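Local coordinates for congerin-1 (Conger myriaster, PDB 1C1L), which binds beta-galactosides as a homodimeric galectin of the conger eel, though its physiological role is not yet known, at residues F10-L18 with I90-K98. Numbering follows the deposited sequence.
Sequences FDFTVGKFL and ITLSYDINK
Leu18 and Leu92 face each other as an antiparallel hydrogen-bonded pair, Leu18 N giving to Leu92 O at 2.9 Å and Leu92 N to Leu18 O at 2.8 Å. Beyond this pair the chain of 10-18 leaves the sheet in a type II turn from Thr13 to Lys16, whose third position, with positive phi, suits Gly15, since a side chain there would jam against the Val14 carbonyl O. There the pairing is left to one weak bond, Gly15 N to Tyr94 O at 3.5 Å, and to a water that accepts from Tyr94 N at 2.9 Å and also lies within bonding distance of Thr13 O and Lys16 O.

Tyr94 fills the bend. With CG set between its backbone N and carbonyl carbon (chi1 64°), its ring reaches under the turn, and OH donates to Phe12 O at 2.8 Å, tilted 30° from the carbonyl plane. The ring's edge meets the face of Phe12 in a T-shaped stack, planes at 81°, with Tyr94 CE1 over the centre; Leu18 CB lies on the opposite face. An aromatic with a polar tip thus both packs and holds the loop carbonyl. Val14, branched at CB, lays CG2 3.7 Å from Tyr94 CE2. On the other side of the strand, small Ser93 lets its CB sit over the Phe17 ring, a CH-pi contact, while Thr91 CG2 touches that ring's edge.

Apolar Leu92 suits the galectin beta-sandwich interior, packing on Ile101 of adjacent strand 98-103 and Val35 of strand 30-35 in the facing sheet; strand 87-94 runs between 18-24 and 98-103.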
loop_
_atom_site.group_PDB
_atom_site.type_symbol
_atom_site.label_atom_id
_atom_site.label_comp_id
_atom_site.label_asym_id
_atom_site.label_seq_id
_atom_site.Cartn_x
_atom_site.Cartn_y
_atom_site.Cartn_z
ATOM N N PHE A 10 6.445 0.900 4.587
ATOM C CA PHE A 10 6.161 2.234 4.102
ATOM C C PHE A 10 6.118 3.271 5.214
ATOM O O PHE A 10 5.138 3.354 5.947
ATOM C CB PHE A 10 4.824 2.233 3.332
ATOM C CG PHE A 10 4.833 1.670 1.909
ATOM C CD1 PHE A 10 6.005 1.203 1.295
ATOM C CD2 PHE A 10 3.638 1.646 1.190
ATOM C CE1 PHE A 10 5.968 0.724 -0.011
ATOM C CE2 PHE A 10 3.614 1.169 -0.119
ATOM C CZ PHE A 10 4.777 0.711 -0.716
ATOM N N ASP A 11 7.193 4.017 5.419
ATOM C CA ASP A 11 7.201 5.096 6.390
ATOM C C ASP A 11 7.083 6.369 5.597
ATOM O O ASP A 11 8.038 6.829 4.964
ATOM C CB ASP A 11 8.492 5.181 7.187
ATOM C CG ASP A 11 8.773 4.007 8.090
ATOM O OD1 ASP A 11 7.842 3.450 8.651
ATOM O OD2 ASP A 11 9.936 3.647 8.232
ATOM N N PHE A 12 5.903 6.958 5.588
ATOM C CA PHE A 12 5.697 8.185 4.851
ATOM C C PHE A 12 6.192 9.318 5.736
ATOM O O PHE A 12 5.463 9.869 6.565
ATOM C CB PHE A 12 4.197 8.311 4.510
ATOM C CG PHE A 12 3.868 9.515 3.635
ATOM C CD1 PHE A 12 4.802 9.997 2.719
ATOM C CD2 PHE A 12 2.632 10.147 3.761
ATOM C CE1 PHE A 12 4.515 11.106 1.928
ATOM C CE2 PHE A 12 2.344 11.259 2.965
ATOM C CZ PHE A 12 3.282 11.739 2.051
ATOM N N THR A 13 7.486 9.586 5.612
ATOM C CA THR A 13 8.140 10.631 6.390
ATOM C C THR A 13 8.458 11.796 5.472
ATOM O O THR A 13 8.277 11.688 4.248
ATOM C CB THR A 13 9.454 10.096 7.018
ATOM O OG1 THR A 13 10.257 9.572 5.959
ATOM C CG2 THR A 13 9.186 9.018 8.060
ATOM N N VAL A 14 8.964 12.906 6.020
ATOM C CA VAL A 14 9.390 14.029 5.209
ATOM C C VAL A 14 10.392 13.571 4.148
ATOM O O VAL A 14 11.323 12.808 4.422
ATOM C CB VAL A 14 10.013 15.090 6.149
ATOM C CG1 VAL A 14 10.815 16.113 5.347
ATOM C CG2 VAL A 14 8.899 15.787 6.921
ATOM N N GLY A 15 10.132 13.996 2.915
ATOM C CA GLY A 15 11.002 13.710 1.788
ATOM C C GLY A 15 10.588 12.490 0.973
ATOM O O GLY A 15 11.133 12.294 -0.106
ATOM N N LYS A 16 9.662 11.645 1.428
ATOM C CA LYS A 16 9.204 10.482 0.678
ATOM C C LYS A 16 8.059 10.917 -0.225
ATOM O O LYS A 16 7.383 11.917 0.070
ATOM C CB LYS A 16 8.702 9.393 1.627
ATOM C CG LYS A 16 9.693 8.920 2.670
ATOM C CD LYS A 16 10.848 8.201 2.007
ATOM C CE LYS A 16 11.837 7.761 3.049
ATOM N NZ LYS A 16 12.957 7.065 2.443
ATOM N N PHE A 17 7.785 10.190 -1.292
ATOM C CA PHE A 17 6.724 10.495 -2.232
ATOM C C PHE A 17 5.753 9.347 -2.170
ATOM O O PHE A 17 6.086 8.210 -2.496
ATOM C CB PHE A 17 7.270 10.621 -3.651
ATOM C CG PHE A 17 8.128 11.867 -3.753
ATOM C CD1 PHE A 17 9.449 11.840 -3.299
ATOM C CD2 PHE A 17 7.585 13.054 -4.240
ATOM C CE1 PHE A 17 10.218 13.001 -3.322
ATOM C CE2 PHE A 17 8.360 14.210 -4.263
ATOM C CZ PHE A 17 9.674 14.183 -3.803
ATOM N N LEU A 18 4.542 9.628 -1.724
ATOM C CA LEU A 18 3.476 8.653 -1.656
ATOM C C LEU A 18 2.555 8.841 -2.858
ATOM O O LEU A 18 2.013 9.933 -3.052
ATOM C CB LEU A 18 2.683 8.841 -0.368
ATOM C CG LEU A 18 1.457 7.969 -0.158
ATOM C CD1 LEU A 18 1.910 6.544 0.092
ATOM C CD2 LEU A 18 0.649 8.463 1.027
ATOM N N ILE A 90 -2.343 10.501 -7.663
ATOM C CA ILE A 90 -1.981 11.722 -6.976
ATOM C C ILE A 90 -0.759 11.388 -6.123
ATOM O O ILE A 90 -0.762 10.400 -5.380
ATOM C CB ILE A 90 -3.169 12.203 -6.101
ATOM C CG1 ILE A 90 -4.391 12.530 -6.951
ATOM C CG2 ILE A 90 -2.708 13.435 -5.329
ATOM C CD1 ILE A 90 -5.656 12.649 -6.081
ATOM N N THR A 91 0.295 12.182 -6.227
ATOM C CA THR A 91 1.491 12.014 -5.419
ATOM C C THR A 91 1.572 13.127 -4.387
ATOM O O THR A 91 1.445 14.321 -4.688
ATOM C CB THR A 91 2.756 12.061 -6.280
ATOM O OG1 THR A 91 2.615 11.023 -7.233
ATOM C CG2 THR A 91 4.048 11.909 -5.462
ATOM N N LEU A 92 1.853 12.718 -3.164
ATOM C CA LEU A 92 1.963 13.615 -2.041
ATOM C C LEU A 92 3.357 13.513 -1.445
ATOM O O LEU A 92 3.929 12.424 -1.330
ATOM C CB LEU A 92 0.986 13.248 -0.940
ATOM C CG LEU A 92 -0.489 12.974 -1.182
ATOM C CD1 LEU A 92 -1.164 12.543 0.107
ATOM C CD2 LEU A 92 -1.154 14.249 -1.655
ATOM N N SER A 93 3.904 14.649 -1.078
ATOM C CA SER A 93 5.116 14.712 -0.304
ATOM C C SER A 93 4.929 15.904 0.626
ATOM O O SER A 93 3.972 16.684 0.482
ATOM C CB SER A 93 6.332 14.899 -1.221
ATOM O OG SER A 93 6.283 16.028 -2.087
ATOM N N TYR A 94 5.786 16.072 1.616
ATOM C CA TYR A 94 5.650 17.176 2.534
ATOM C C TYR A 94 6.952 17.457 3.252
ATOM O O TYR A 94 7.872 16.630 3.270
ATOM C CB TYR A 94 4.557 16.865 3.562
ATOM C CG TYR A 94 4.802 15.684 4.490
ATOM C CD1 TYR A 94 4.632 14.363 4.054
ATOM C CD2 TYR A 94 5.161 15.955 5.804
ATOM C CE1 TYR A 94 4.819 13.314 4.957
ATOM C CE2 TYR A 94 5.346 14.914 6.707
ATOM C CZ TYR A 94 5.169 13.606 6.274
ATOM O OH TYR A 94 5.291 12.606 7.207
ATOM N N ASP A 95 7.069 18.658 3.774
ATOM C CA ASP A 95 8.144 18.950 4.693
ATOM C C ASP A 95 7.456 19.492 5.947
ATOM O O ASP A 95 6.221 19.493 6.000
ATOM C CB ASP A 95 9.111 19.952 4.048
ATOM C CG ASP A 95 8.543 21.248 3.499
ATOM O OD1 ASP A 95 7.631 21.833 4.075
ATOM O OD2 ASP A 95 9.055 21.683 2.483
ATOM N N ILE A 96 8.170 20.085 6.910
ATOM C CA ILE A 96 7.573 20.540 8.162
ATOM C C ILE A 96 6.603 21.709 7.942
ATOM O O ILE A 96 5.711 21.931 8.759
ATOM C CB ILE A 96 8.764 20.901 9.155
ATOM C CG1 ILE A 96 8.275 21.178 10.576
ATOM C CG2 ILE A 96 9.465 22.156 8.681
ATOM C CD1 ILE A 96 7.958 19.928 11.400
ATOM N N ASN A 97 6.698 22.412 6.818
ATOM C CA ASN A 97 5.861 23.577 6.506
ATOM C C ASN A 97 4.683 23.341 5.585
ATOM O O ASN A 97 3.612 23.915 5.765
ATOM C CB ASN A 97 6.652 24.675 5.840
ATOM C CG ASN A 97 7.855 25.099 6.640
ATOM O OD1 ASN A 97 7.767 25.306 7.845
ATOM N ND2 ASN A 97 9.025 25.218 6.029
ATOM N N LYS A 98 4.850 22.525 4.546
ATOM C CA LYS A 98 3.858 22.338 3.499
ATOM C C LYS A 98 3.753 20.911 2.982
ATOM O O LYS A 98 4.712 20.131 3.055
ATOM C CB LYS A 98 4.173 23.179 2.272
ATOM C CG LYS A 98 4.264 24.676 2.462
ATOM C CD LYS A 98 4.763 25.274 1.168
ATOM C CE LYS A 98 5.046 26.745 1.390
ATOM N NZ LYS A 98 5.500 27.398 0.176
HETATM O O HOH W 1 7.239 13.655 2.197
#